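Local coordinates for protein malonyl-CoA decarboxylase (Rhodopseudomonas palustris, PDB 4KSA) that probably catalyses the decarboxylation of malonyl-CoA to acetyl-CoA and is built from a helical domain and an acetyltransferase-like alpha-beta domain, at residues A[151-154]-A[155-158]; A[184-187]-A[188-192]; A[203-206]-A[207-211]; A[294-297]-A[298-301]; A[354-357]-A[358-362]. One frame throughout, in Å; residues are numbered along the deposited sequence.

Interaction 1: A[151-154]-A[155-158]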
loop_
_atom_site.group_PDB
_atom_site.type_symbol
_atom_site.label_atom_id
_atom_site.label_comp_id
_atom_site.label_asym_id
_atom_site.label_seq_id
_atom_site.Cartn_x
_atom_site.Cartn_y
_atom_site.Cartn_z
ATOM N N PRO A 151 -25.531 40.637 -0.376
ATOM C CA PRO A 151 -25.988 39.977 0.849
ATOM C C PRO A 151 -27.008 38.842 0.703
ATOM O O PRO A 151 -27.231 38.088 1.651
ATOM C CB PRO A 151 -26.521 41.144 1.674
ATOM C CG PRO A 151 -27.060 42.045 0.617
ATOM C CD PRO A 151 -25.966 42.041 -0.409
ATOM N N GLN A 152 -27.620 38.709 -0.468
ATOM C CA GLN A 152 -28.618 37.659 -0.669
ATOM C C GLN A 152 -27.995 36.294 -0.872
ATOM O O GLN A 152 -28.651 35.273 -0.661
ATOM C CB GLN A 152 -29.532 37.973 -1.864
ATOM C CG GLN A 152 -29.193 39.268 -2.608
ATOM C CD GLN A 152 -28.033 39.124 -3.583
ATOM O OE1 GLN A 152 -27.141 39.965 -3.618
ATOM N NE2 GLN A 152 -28.056 38.064 -4.392
ATOM N N LEU A 153 -26.732 36.280 -1.285
ATOM C CA LEU A 153 -26.009 35.038 -1.517
ATOM C C LEU A 153 -25.668 34.337 -0.200
ATOM O O LEU A 153 -25.132 33.236 -0.202
ATOM C CB LEU A 153 -24.714 35.311 -2.286
ATOM C CG LEU A 153 -24.843 35.814 -3.720
ATOM C CD1 LEU A 153 -23.455 36.052 -4.295
ATOM C CD2 LEU A 153 -25.614 34.801 -4.560
ATOM N N ARG A 154 -25.971 34.974 0.925
ATOM C CA ARG A 154 -25.674 34.375 2.212
ATOM C C ARG A 154 -26.478 33.090 2.398
ATOM O O ARG A 154 -26.015 32.133 3.023
ATOM C CB ARG A 154 -25.985 35.372 3.329
ATOM C CG ARG A 154 -25.419 34.986 4.683
ATOM C CD ARG A 154 -26.439 34.226 5.512
ATOM N NE ARG A 154 -25.859 33.705 6.746
ATOM C CZ ARG A 154 -26.565 33.313 7.802
ATOM N NH1 ARG A 154 -27.895 33.383 7.783
ATOM N NH2 ARG A 154 -25.939 32.856 8.882
ATOM N N HIS A 155 -27.675 33.061 1.826
ATOM C CA HIS A 155 -28.533 31.897 1.952
ATOM C C HIS A 155 -28.145 30.816 0.965
ATOM O O HIS A 155 -28.672 29.701 0.991
ATOM C CB HIS A 155 -30.000 32.326 1.823
ATOM C CG HIS A 155 -30.384 33.361 2.835
ATOM N ND1 HIS A 155 -30.441 34.706 2.537
ATOM C CD2 HIS A 155 -30.562 33.265 4.175
ATOM C CE1 HIS A 155 -30.629 35.394 3.650
ATOM N NE2 HIS A 155 -30.704 34.543 4.657
ATOM N N VAL A 156 -27.206 31.148 0.092
ATOM C CA VAL A 156 -26.698 30.173 -0.850
ATOM C C VAL A 156 -25.548 29.512 -0.101
ATOM O O VAL A 156 -25.368 28.299 -0.149
ATOM C CB VAL A 156 -26.150 30.832 -2.118
ATOM C CG1 VAL A 156 -25.339 29.811 -2.924
ATOM C CG2 VAL A 156 -27.303 31.389 -2.947
ATOM N N ASP A 157 -24.786 30.323 0.620
ATOM C CA ASP A 157 -23.662 29.812 1.368
ATOM C C ASP A 157 -24.120 28.823 2.431
ATOM O O ASP A 157 -23.416 27.859 2.736
ATOM C CB ASP A 157 -22.900 30.942 2.039
ATOM C CG ASP A 157 -21.727 30.433 2.849
ATOM O OD1 ASP A 157 -21.646 30.719 4.073
ATOM O OD2 ASP A 157 -20.889 29.728 2.255
ATOM N N ASP A 158 -25.297 29.064 2.998
ATOM C CA ASP A 158 -25.810 28.177 4.030
ATOM C C ASP A 158 -26.082 26.783 3.481
ATOM O O ASP A 158 -25.948 25.793 4.201
ATOM C CB ASP A 158 -27.088 28.747 4.663
ATOM C CG ASP A 158 -26.811 29.889 5.639
ATOM O OD1 ASP A 158 -27.782 30.364 6.272
ATOM O OD2 ASP A 158 -25.642 30.315 5.774
#
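Arg154 and Asp158, one helical turn apart, form an i/i+4 salt bridge, with NH1 of Arg154 3.4 Å from OD1 of Asp158. The oxygen sits over a face of the guanidinium, toward its rim, and because it lies well out of the guanidinium plane no N-H points at it: the attraction is one of charge alone. The two flat groups are turned 70° against each other. A bend at chi2 (-94°) carries the arginine chain forward along the helix toward Asp158, and its CD passes over one face of the His155 ring. In the backbone Leu153 O takes two donors, Asp157 N and Val156 N, each at 3.0 Å; Asp158 N bonds to Arg154 O at 3.2 Å. On the inner side Leu153 CD2 lies 4.1 Å from Val156 CG2, the two side chains pointing the same way. Farther out, OD1 of Asp158 is also salt-bridged to Arg113 of the second subunit, so it has two arginine partners, whose charges probably stabilise it together, while Asp157 pairs with Arg140 and Gln152 NE2 bonds to Asp79. The side chain of His162, a magnesium ligand of this protein, is about 7 Å from that of Asp158. This first turn of helix 154-167 packs against helix 132-146, touched by Leu153 and Asp157, and against helix 71-83, touched by Leu153 and Val156.

Interaction 2: A[184-187]-A[188-192]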
loop_
_atom_site.group_PDB
_atom_site.type_symbol
_atom_site.label_atom_id
_atom_site.label_comp_id
_atom_site.label_asym_id
_atom_site.label_seq_id
_atom_site.Cartn_x
_atom_site.Cartn_y
_atom_site.Cartn_z
ATOM N N ALA A 184 5.744 15.433 -5.780
ATOM C CA ALA A 184 5.941 16.759 -6.358
ATOM C C ALA A 184 4.637 17.543 -6.559
ATOM O O ALA A 184 4.545 18.712 -6.170
ATOM C CB ALA A 184 6.656 16.637 -7.683
ATOM N N ASN A 185 3.632 16.914 -7.174
ATOM C CA ASN A 185 2.373 17.608 -7.406
ATOM C C ASN A 185 1.803 18.196 -6.114
ATOM O O ASN A 185 1.208 19.272 -6.123
ATOM C CB ASN A 185 1.363 16.689 -8.103
ATOM C CG ASN A 185 0.715 15.686 -7.170
ATOM O OD1 ASN A 185 1.385 14.861 -6.540
ATOM N ND2 ASN A 185 -0.613 15.736 -7.096
ATOM N N ILE A 186 1.992 17.505 -4.997
ATOM C CA ILE A 186 1.509 18.047 -3.732
ATOM C C ILE A 186 2.478 19.148 -3.299
ATOM O O ILE A 186 2.058 20.197 -2.831
ATOM C CB ILE A 186 1.443 16.980 -2.623
ATOM C CG1 ILE A 186 0.328 15.964 -2.939
ATOM C CG2 ILE A 186 1.233 17.654 -1.269
ATOM C CD1 ILE A 186 0.319 14.716 -2.050
ATOM N N LEU A 187 3.777 18.919 -3.474
ATOM C CA LEU A 187 4.752 19.929 -3.089
ATOM C C LEU A 187 4.573 21.206 -3.888
ATOM O O LEU A 187 4.828 22.294 -3.387
ATOM C CB LEU A 187 6.186 19.407 -3.254
ATOM C CG LEU A 187 6.598 18.426 -2.150
ATOM C CD1 LEU A 187 8.027 18.059 -2.369
ATOM C CD2 LEU A 187 6.423 19.032 -0.755
ATOM N N GLU A 188 4.122 21.067 -5.125
ATOM C CA GLU A 188 3.913 22.217 -5.996
ATOM C C GLU A 188 2.847 23.121 -5.388
ATOM O O GLU A 188 3.019 24.335 -5.310
ATOM C CB GLU A 188 3.492 21.735 -7.385
ATOM C CG GLU A 188 3.397 22.802 -8.456
ATOM C CD GLU A 188 3.393 22.200 -9.864
ATOM O OE1 GLU A 188 4.457 22.226 -10.530
ATOM O OE2 GLU A 188 2.336 21.691 -10.301
ATOM N N LYS A 189 1.746 22.522 -4.947
ATOM C CA LYS A 189 0.677 23.282 -4.326
ATOM C C LYS A 189 1.218 23.957 -3.071
ATOM O O LYS A 189 0.908 25.110 -2.809
ATOM C CB LYS A 189 -0.486 22.370 -3.944
ATOM C CG LYS A 189 -1.112 21.584 -5.082
ATOM C CD LYS A 189 -2.139 20.608 -4.526
ATOM C CE LYS A 189 -2.627 19.614 -5.558
ATOM N NZ LYS A 189 -3.552 20.183 -6.581
ATOM N N ILE A 190 2.031 23.236 -2.302
ATOM C CA ILE A 190 2.611 23.770 -1.069
ATOM C C ILE A 190 3.449 25.023 -1.330
ATOM O O ILE A 190 3.500 25.927 -0.506
ATOM C CB ILE A 190 3.509 22.715 -0.358
ATOM C CG1 ILE A 190 2.657 21.587 0.231
ATOM C CG2 ILE A 190 4.313 23.376 0.761
ATOM C CD1 ILE A 190 1.860 21.996 1.444
ATOM N N ILE A 191 4.106 25.076 -2.481
ATOM C CA ILE A 191 4.928 26.230 -2.820
ATOM C C ILE A 191 4.047 27.466 -2.980
ATOM O O ILE A 191 4.538 28.583 -3.021
ATOM C CB ILE A 191 5.716 25.993 -4.134
ATOM C CG1 ILE A 191 6.642 24.779 -3.974
ATOM C CG2 ILE A 191 6.531 27.224 -4.481
ATOM C CD1 ILE A 191 7.448 24.419 -5.228
ATOM N N ARG A 192 2.739 27.266 -3.059
ATOM C CA ARG A 192 1.817 28.380 -3.208
ATOM C C ARG A 192 1.112 28.716 -1.896
ATOM O O ARG A 192 0.763 29.868 -1.657
ATOM C CB ARG A 192 0.792 28.056 -4.294
ATOM C CG ARG A 192 -0.276 29.113 -4.470
ATOM C CD ARG A 192 -1.183 28.818 -5.660
ATOM N NE ARG A 192 -1.827 27.503 -5.586
ATOM C CZ ARG A 192 -1.296 26.371 -6.048
ATOM N NH1 ARG A 192 -1.961 25.225 -5.935
ATOM N NH2 ARG A 192 -0.102 26.386 -6.635
HETATM O O HOH W 1 -2.335 17.789 -8.709
#
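Helix 184-193 follows the edge strand 174-178 of the mixed sheet, and this contact takes in nearly the whole of this amphipathic helix, with Asn185 and Lys189 on a polar flank and Ile186 and Ile190 on an apolar one. Lys189 lies along the backbone of the preceding turn: its CG is 3.4 Å from Asn185 O, and CD and CE stay near the same oxygen. A bend at the last torsion (chi4 -73°) then turns NZ off this line, and a water joins the two polar side chains, accepting from Asn185 ND2 at 3.1 Å and, weakly, from Lys189 NZ at 3.4 Å. On the apolar flank Ile186 CG2 and Ile190 CG1 are 4.4 Å apart, a loose touch. Backbone bonds run from Glu188 N to Ala184 O at 2.6 Å and from Ile190 N to Ile186 O at 3.1 Å. Leu187 and Ile191 face Trp202 and Leu205 of helix 202-209, and Ile190 reaches Ile178 of the strand. Glu188, its CG anti to the backbone N (chi1 -173°), sends its carboxylate to Arg206 of the third subunit. The chemistry thus varies round the helix: apolar side chains serve its own chain and, through Leu187, the third subunit as well; a water-bridged amide and ammonium, with weak links to Asp226 and Glu227, line one flank; and Glu188 adds a salt bridge between subunits.

Interaction 3: A[203-206]-A[207-211]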
loop_
_atom_site.group_PDB
_atom_site.type_symbol
_atom_site.label_atom_id
_atom_site.label_comp_id
_atom_site.label_asym_id
_atom_site.label_seq_id
_atom_site.Cartn_x
_atom_site.Cartn_y
_atom_site.Cartn_z
ATOM N N ASP A 203 14.268 24.960 -5.225
ATOM C CA ASP A 203 15.458 25.088 -4.392
ATOM C C ASP A 203 15.065 25.687 -3.043
ATOM O O ASP A 203 15.651 25.359 -2.010
ATOM C CB ASP A 203 16.481 25.987 -5.086
ATOM C CG ASP A 203 16.930 25.428 -6.424
ATOM O OD1 ASP A 203 17.358 26.224 -7.291
ATOM O OD2 ASP A 203 16.860 24.193 -6.605
ATOM N N ASP A 204 14.067 26.566 -3.067
ATOM C CA ASP A 204 13.568 27.215 -1.858
ATOM C C ASP A 204 12.825 26.204 -1.000
ATOM O O ASP A 204 13.121 26.035 0.183
ATOM C CB ASP A 204 12.601 28.341 -2.220
ATOM C CG ASP A 204 13.260 29.451 -2.997
ATOM O OD1 ASP A 204 14.010 29.148 -3.950
ATOM O OD2 ASP A 204 13.020 30.630 -2.657
ATOM N N LEU A 205 11.847 25.545 -1.614
ATOM C CA LEU A 205 11.028 24.547 -0.937
ATOM C C LEU A 205 11.924 23.438 -0.383
ATOM O O LEU A 205 11.828 23.092 0.798
ATOM C CB LEU A 205 9.983 23.987 -1.927
ATOM C CG LEU A 205 8.713 23.247 -1.470
ATOM C CD1 LEU A 205 9.045 21.829 -1.077
ATOM C CD2 LEU A 205 8.059 23.992 -0.323
ATOM N N ARG A 206 12.799 22.889 -1.229
ATOM C CA ARG A 206 13.703 21.828 -0.784
ATOM C C ARG A 206 14.555 22.345 0.367
ATOM O O ARG A 206 14.792 21.634 1.350
ATOM C CB ARG A 206 14.614 21.345 -1.920
ATOM C CG ARG A 206 15.787 20.507 -1.406
ATOM C CD ARG A 206 16.339 19.510 -2.423
ATOM N NE ARG A 206 16.999 20.117 -3.580
ATOM C CZ ARG A 206 18.072 20.900 -3.516
ATOM N NH1 ARG A 206 18.600 21.395 -4.632
ATOM N NH2 ARG A 206 18.612 21.200 -2.338
ATOM N N ALA A 207 15.009 23.590 0.232
ATOM C CA ALA A 207 15.819 24.221 1.261
ATOM C C ALA A 207 14.971 24.384 2.521
ATOM O O ALA A 207 15.342 23.912 3.596
ATOM C CB ALA A 207 16.312 25.577 0.777
ATOM N N ARG A 208 13.823 25.041 2.376
ATOM C CA ARG A 208 12.925 25.272 3.497
ATOM C C ARG A 208 12.507 23.997 4.228
ATOM O O ARG A 208 12.147 24.056 5.398
ATOM C CB ARG A 208 11.689 26.046 3.016
ATOM C CG ARG A 208 10.528 26.135 4.018
ATOM C CD ARG A 208 9.618 24.917 3.915
ATOM N NE ARG A 208 8.560 24.886 4.923
ATOM C CZ ARG A 208 8.765 24.724 6.226
ATOM N NH1 ARG A 208 7.735 24.704 7.062
ATOM N NH2 ARG A 208 9.997 24.591 6.696
ATOM N N LEU A 209 12.559 22.848 3.557
ATOM C CA LEU A 209 12.171 21.592 4.203
ATOM C C LEU A 209 13.345 20.744 4.656
ATOM O O LEU A 209 13.164 19.795 5.410
ATOM C CB LEU A 209 11.313 20.739 3.271
ATOM C CG LEU A 209 9.913 21.184 2.856
ATOM C CD1 LEU A 209 9.328 20.116 1.944
ATOM C CD2 LEU A 209 9.037 21.400 4.075
ATOM N N ALA A 210 14.540 21.080 4.189
ATOM C CA ALA A 210 15.752 20.337 4.537
ATOM C C ALA A 210 16.139 20.311 6.026
ATOM O O ALA A 210 16.314 19.238 6.608
ATOM C CB ALA A 210 16.916 20.869 3.723
ATOM N N PRO A 211 16.267 21.488 6.663
ATOM C CA PRO A 211 16.639 21.559 8.083
ATOM C C PRO A 211 16.011 20.481 8.937
ATOM O O PRO A 211 14.803 20.283 8.918
ATOM C CB PRO A 211 16.191 22.958 8.496
ATOM C CG PRO A 211 15.086 23.268 7.511
ATOM C CD PRO A 211 15.681 22.767 6.228
#
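Leu205 O receives Leu209 N at 2.9 Å and Asp204 O receives Arg208 N with the N-H nearly straight (174°), while Arg206 O takes weak bonds from Leu209 N and Ala210 N. Above this backbone Leu205 and Leu209 lie side by side, pointing the same way, their CD1 atoms 3.5 Å apart. Leu205 has its CG anti to the backbone N (chi1 -161°), which swings CD1 forward along the helix to its neighbour one turn on; CG of Leu209 also rests 3.4 Å from Leu205 O. The two arginines leave in other directions. Arg206 bends at chi3 (67°), and its NH1 makes a long ion pair with Asp203 OD2 at 3.8 Å, the oxygen well out of the guanidinium plane; its stronger partner is Glu188 of the third subunit. Arg208 is buried, and its guanidinium is salt-bridged to Glu233, which probably offsets the charge there. The leucines are an i/i+4 pair on an amphipathic helix: Leu205 packs against Leu187, Ile190 and Ile191 of helix 184-193, and Leu209 against Leu187 and against Cys216 of strand 214-220, so the helix packs in the alpha-beta domain beside helix 184-193 and this strand of the mixed sheet.

Interaction 4: A[294-297]-A[298-301]; sequences RELP and NVQT
Asn298 folds back over Leu296 and Pro297. Its CB lies 3.7 Å from Pro297 C. CG is placed between the backbone N and the carbonyl carbon (chi1 51°), a crowded position, and this turns it toward Leu296, whose CB is 3.9 Å from Asn298 CG. At the tip OD1 comes up against Leu296 CB and carbonyl carbon and has Pro297 CD at 3.9 Å, so the amide oxygen crosses the start of the turn. ND2, the other branch, is held by the backbone oxygen of Ala257 and, weakly, by that of Ala260, which is consistent with the modelled rotation of the amide. The backbone here is a type I beta turn, Leu296 to Val299, with Pro297 and Asn298 at its corners. It follows the end of helix 284-295 and reverses the chain toward strand 301-304 in the mixed sheet. Its closing bond, Val299 N to Leu296 O at 3.2 Å, is weak. Beside it Val299 CG2, anti to the carbonyl carbon, packs on Leu296 O at 3.4 Å and on Leu296 CB at 3.9 Å. On the exposed side Gln300 bends at chi2 (-60°), bringing NE2 to 3.2 Å from Pro297 O.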
loop_
_atom_site.group_PDB
_atom_site.type_symbol
_atom_site.label_atom_id
_atom_site.label_comp_id
_atom_site.label_asym_id
_atom_site.label_seq_id
_atom_site.Cartn_x
_atom_site.Cartn_y
_atom_site.Cartn_z
ATOM N N ARG A 294 5.773 10.235 18.802
ATOM C CA ARG A 294 6.168 8.877 18.468
ATOM C C ARG A 294 7.404 8.837 17.575
ATOM O O ARG A 294 8.165 7.871 17.606
ATOM C CB ARG A 294 5.014 8.115 17.820
ATOM C CG ARG A 294 4.856 8.351 16.351
ATOM C CD ARG A 294 4.140 7.175 15.710
ATOM N NE ARG A 294 3.922 7.403 14.287
ATOM C CZ ARG A 294 4.891 7.658 13.411
ATOM N NH1 ARG A 294 6.158 7.717 13.812
ATOM N NH2 ARG A 294 4.588 7.863 12.131
ATOM N N GLU A 295 7.614 9.874 16.777
ATOM C CA GLU A 295 8.802 9.895 15.937
ATOM C C GLU A 295 10.014 10.326 16.774
ATOM O O GLU A 295 11.085 9.719 16.678
ATOM C CB GLU A 295 8.656 10.858 14.755
ATOM C CG GLU A 295 9.979 11.056 14.020
ATOM C CD GLU A 295 10.081 12.368 13.267
ATOM O OE1 GLU A 295 11.208 12.716 12.845
ATOM O OE2 GLU A 295 9.046 13.050 13.087
ATOM N N LEU A 296 9.841 11.377 17.581
ATOM C CA LEU A 296 10.917 11.907 18.431
ATOM C C LEU A 296 10.479 11.987 19.891
ATOM O O LEU A 296 10.087 13.053 20.368
ATOM C CB LEU A 296 11.322 13.312 17.974
ATOM C CG LEU A 296 11.678 13.572 16.509
ATOM C CD1 LEU A 296 11.886 15.065 16.301
ATOM C CD2 LEU A 296 12.921 12.800 16.128
ATOM N N PRO A 297 10.551 10.864 20.623
ATOM C CA PRO A 297 10.150 10.829 22.040
ATOM C C PRO A 297 10.994 11.748 22.910
ATOM O O PRO A 297 10.722 11.912 24.101
ATOM C CB PRO A 297 10.319 9.359 22.411
ATOM C CG PRO A 297 11.460 8.920 21.515
ATOM C CD PRO A 297 11.103 9.564 20.195
ATOM N N ASN A 298 12.018 12.334 22.289
ATOM C CA ASN A 298 12.946 13.256 22.938
ATOM C C ASN A 298 12.385 14.677 23.031
ATOM O O ASN A 298 13.132 15.631 23.267
ATOM C CB ASN A 298 14.266 13.282 22.159
ATOM C CG ASN A 298 14.062 13.530 20.670
ATOM O OD1 ASN A 298 13.366 12.767 19.997
ATOM N ND2 ASN A 298 14.670 14.596 20.150
ATOM N N VAL A 299 11.071 14.807 22.846
ATOM C CA VAL A 299 10.379 16.095 22.891
ATOM C C VAL A 299 9.256 16.032 23.922
ATOM O O VAL A 299 8.268 15.334 23.716
ATOM C CB VAL A 299 9.791 16.428 21.505
ATOM C CG1 VAL A 299 9.180 17.821 21.513
ATOM C CG2 VAL A 299 10.879 16.321 20.443
ATOM N N GLN A 300 9.412 16.768 25.024
ATOM C CA GLN A 300 8.423 16.767 26.115
ATOM C C GLN A 300 7.422 17.918 26.100
ATOM O O GLN A 300 6.268 17.748 26.490
ATOM C CB GLN A 300 9.127 16.788 27.484
ATOM C CG GLN A 300 10.115 15.654 27.743
ATOM C CD GLN A 300 9.465 14.289 27.684
ATOM O OE1 GLN A 300 8.563 13.972 28.470
ATOM N NE2 GLN A 300 9.919 13.470 26.742
ATOM N N THR A 301 7.868 19.096 25.680
ATOM C CA THR A 301 6.977 20.253 25.658
ATOM C C THR A 301 6.410 20.593 24.277
ATOM O O THR A 301 7.146 20.698 23.281
ATOM C CB THR A 301 7.682 21.508 26.232
ATOM O OG1 THR A 301 8.760 21.889 25.367
ATOM C CG2 THR A 301 8.227 21.219 27.639
#

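Interaction 5: A[354-357]-A[358-362]; sequences KPIV and LQLAA
Lys354 and Leu358 open the apolar contacts: the aliphatic part of the lysine lies alongside the leucine, both pointing the same way, with CG of Lys354 3.5 Å from CD1 of Leu358. The lysine runs straight as far as CD and bends at chi3 (-91°), so that its ammonium end leads away from the leucine. Ile356 and Leu360 form the second pair, meeting at an angle, the tip CD1 of the isoleucine 4.0 Å from CG of the leucine. With chi1 at 177° the CG1 branch of Ile356 is anti to the backbone N, and this carries CD1 along the helix toward the next turn. Both pairs are i/i+4 neighbours within helix 347-367, where spacing of four residues puts side chains on one flank. Leu360 and Ile356 together meet Leu335 of helix 329-335, with Leu360 also on Leu315 of helix 311-320, whereas Leu358 turns to Leu393 of strand 389-394, at the edge of the sheet. Val357 and Ala361 complete this packing against Phe311. Among the backbone bonds, Val357 O is gripped by Ala361 N at 2.7 Å, with an N-H...O angle of 167°, and takes a weak second bond from Leu360 N. Leu360 N bonds mainly to Ile356 O, at 3.1 Å, and Leu358 N to Lys354 O, also at 3.1 Å. Gln359 N reaches Pro355 O at 3.3 Å. Pro355 has no N-H to give to the turn before it, and the helix is kinked at this residue.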
loop_
_atom_site.group_PDB
_atom_site.type_symbol
_atom_site.label_atom_id
_atom_site.label_comp_id
_atom_site.label_asym_id
_atom_site.label_seq_id
_atom_site.Cartn_x
_atom_site.Cartn_y
_atom_site.Cartn_z
ATOM N N LYS A 354 4.791 47.754 27.984
ATOM C CA LYS A 354 4.653 46.336 28.327
ATOM C C LYS A 354 3.667 46.010 29.452
ATOM O O LYS A 354 2.842 45.116 29.313
ATOM C CB LYS A 354 6.022 45.726 28.651
ATOM C CG LYS A 354 5.933 44.283 29.104
ATOM C CD LYS A 354 7.273 43.686 29.518
ATOM C CE LYS A 354 7.982 43.016 28.358
ATOM N NZ LYS A 354 9.103 42.154 28.836
ATOM N N PRO A 355 3.737 46.723 30.585
ATOM C CA PRO A 355 2.790 46.407 31.660
ATOM C C PRO A 355 1.339 46.733 31.319
ATOM O O PRO A 355 0.447 45.925 31.569
ATOM C CB PRO A 355 3.306 47.237 32.824
ATOM C CG PRO A 355 3.874 48.444 32.128
ATOM C CD PRO A 355 4.644 47.811 30.993
ATOM N N ILE A 356 1.092 47.909 30.756
ATOM C CA ILE A 356 -0.276 48.264 30.420
ATOM C C ILE A 356 -0.843 47.380 29.302
ATOM O O ILE A 356 -1.973 46.892 29.406
ATOM C CB ILE A 356 -0.416 49.783 30.031
ATOM C CG1 ILE A 356 -1.865 50.091 29.605
ATOM C CG2 ILE A 356 0.533 50.139 28.887
ATOM C CD1 ILE A 356 -2.945 49.598 30.586
ATOM N N VAL A 357 -0.068 47.156 28.243
ATOM C CA VAL A 357 -0.547 46.328 27.143
ATOM C C VAL A 357 -0.830 44.892 27.575
ATOM O O VAL A 357 -1.958 44.415 27.443
ATOM C CB VAL A 357 0.442 46.331 25.962
ATOM C CG1 VAL A 357 0.117 45.223 25.004
ATOM C CG2 VAL A 357 0.349 47.649 25.239
ATOM N N LEU A 358 0.178 44.205 28.098
ATOM C CA LEU A 358 -0.010 42.827 28.539
ATOM C C LEU A 358 -1.245 42.670 29.407
ATOM O O LEU A 358 -1.915 41.647 29.368
ATOM C CB LEU A 358 1.207 42.342 29.320
ATOM C CG LEU A 358 2.492 42.225 28.508
ATOM C CD1 LEU A 358 3.610 41.713 29.387
ATOM C CD2 LEU A 358 2.264 41.294 27.337
ATOM N N GLN A 359 -1.551 43.685 30.199
ATOM C CA GLN A 359 -2.709 43.605 31.069
ATOM C C GLN A 359 -4.005 43.786 30.288
ATOM O O GLN A 359 -5.038 43.235 30.656
ATOM C CB GLN A 359 -2.608 44.651 32.169
ATOM C CG GLN A 359 -3.679 44.500 33.227
ATOM C CD GLN A 359 -3.801 45.736 34.077
ATOM O OE1 GLN A 359 -2.856 46.122 34.780
ATOM N NE2 GLN A 359 -4.972 46.382 34.013
ATOM N N LEU A 360 -3.957 44.574 29.222
ATOM C CA LEU A 360 -5.136 44.780 28.397
ATOM C C LEU A 360 -5.344 43.499 27.590
ATOM O O LEU A 360 -6.478 43.029 27.411
ATOM C CB LEU A 360 -4.924 45.962 27.455
ATOM C CG LEU A 360 -5.050 47.336 28.100
ATOM C CD1 LEU A 360 -4.664 48.418 27.105
ATOM C CD2 LEU A 360 -6.483 47.514 28.577
ATOM N N ALA A 361 -4.236 42.930 27.119
ATOM C CA ALA A 361 -4.287 41.701 26.347
ATOM C C ALA A 361 -4.996 40.617 27.152
ATOM O O ALA A 361 -5.820 39.881 26.619
ATOM C CB ALA A 361 -2.893 41.258 25.986
ATOM N N ALA A 362 -4.685 40.530 28.440
ATOM C CA ALA A 362 -5.303 39.529 29.301
ATOM C C ALA A 362 -6.832 39.655 29.352
ATOM O O ALA A 362 -7.544 38.655 29.313
ATOM C CB ALA A 362 -4.723 39.624 30.699
#

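In the fold
Interactions 2 and 3 belong together: helices 184-193 and 202-209 pack directly, with Ile191 CG1 3.6 Å from Leu205 CG, and both face the third subunit, where Glu188 and Arg206 pair reciprocally. Interactions 1, 2, 3 and 5 are partly buried; interaction 4 lies at the surface, its nearest atoms about 9 Å from interaction 3, and relies on a turn and a backbone-held amide rather than on paired apolar side chains. Interaction 5, centred about 34 Å from interaction 4, is the most purely apolar and meets no other subunit. Interaction 1 stands apart in the helical N-terminal domain, its centre about 42 Å from that of interaction 3; Asp158 is bridged to the second subunit, while Asp157 pairs within its own chain.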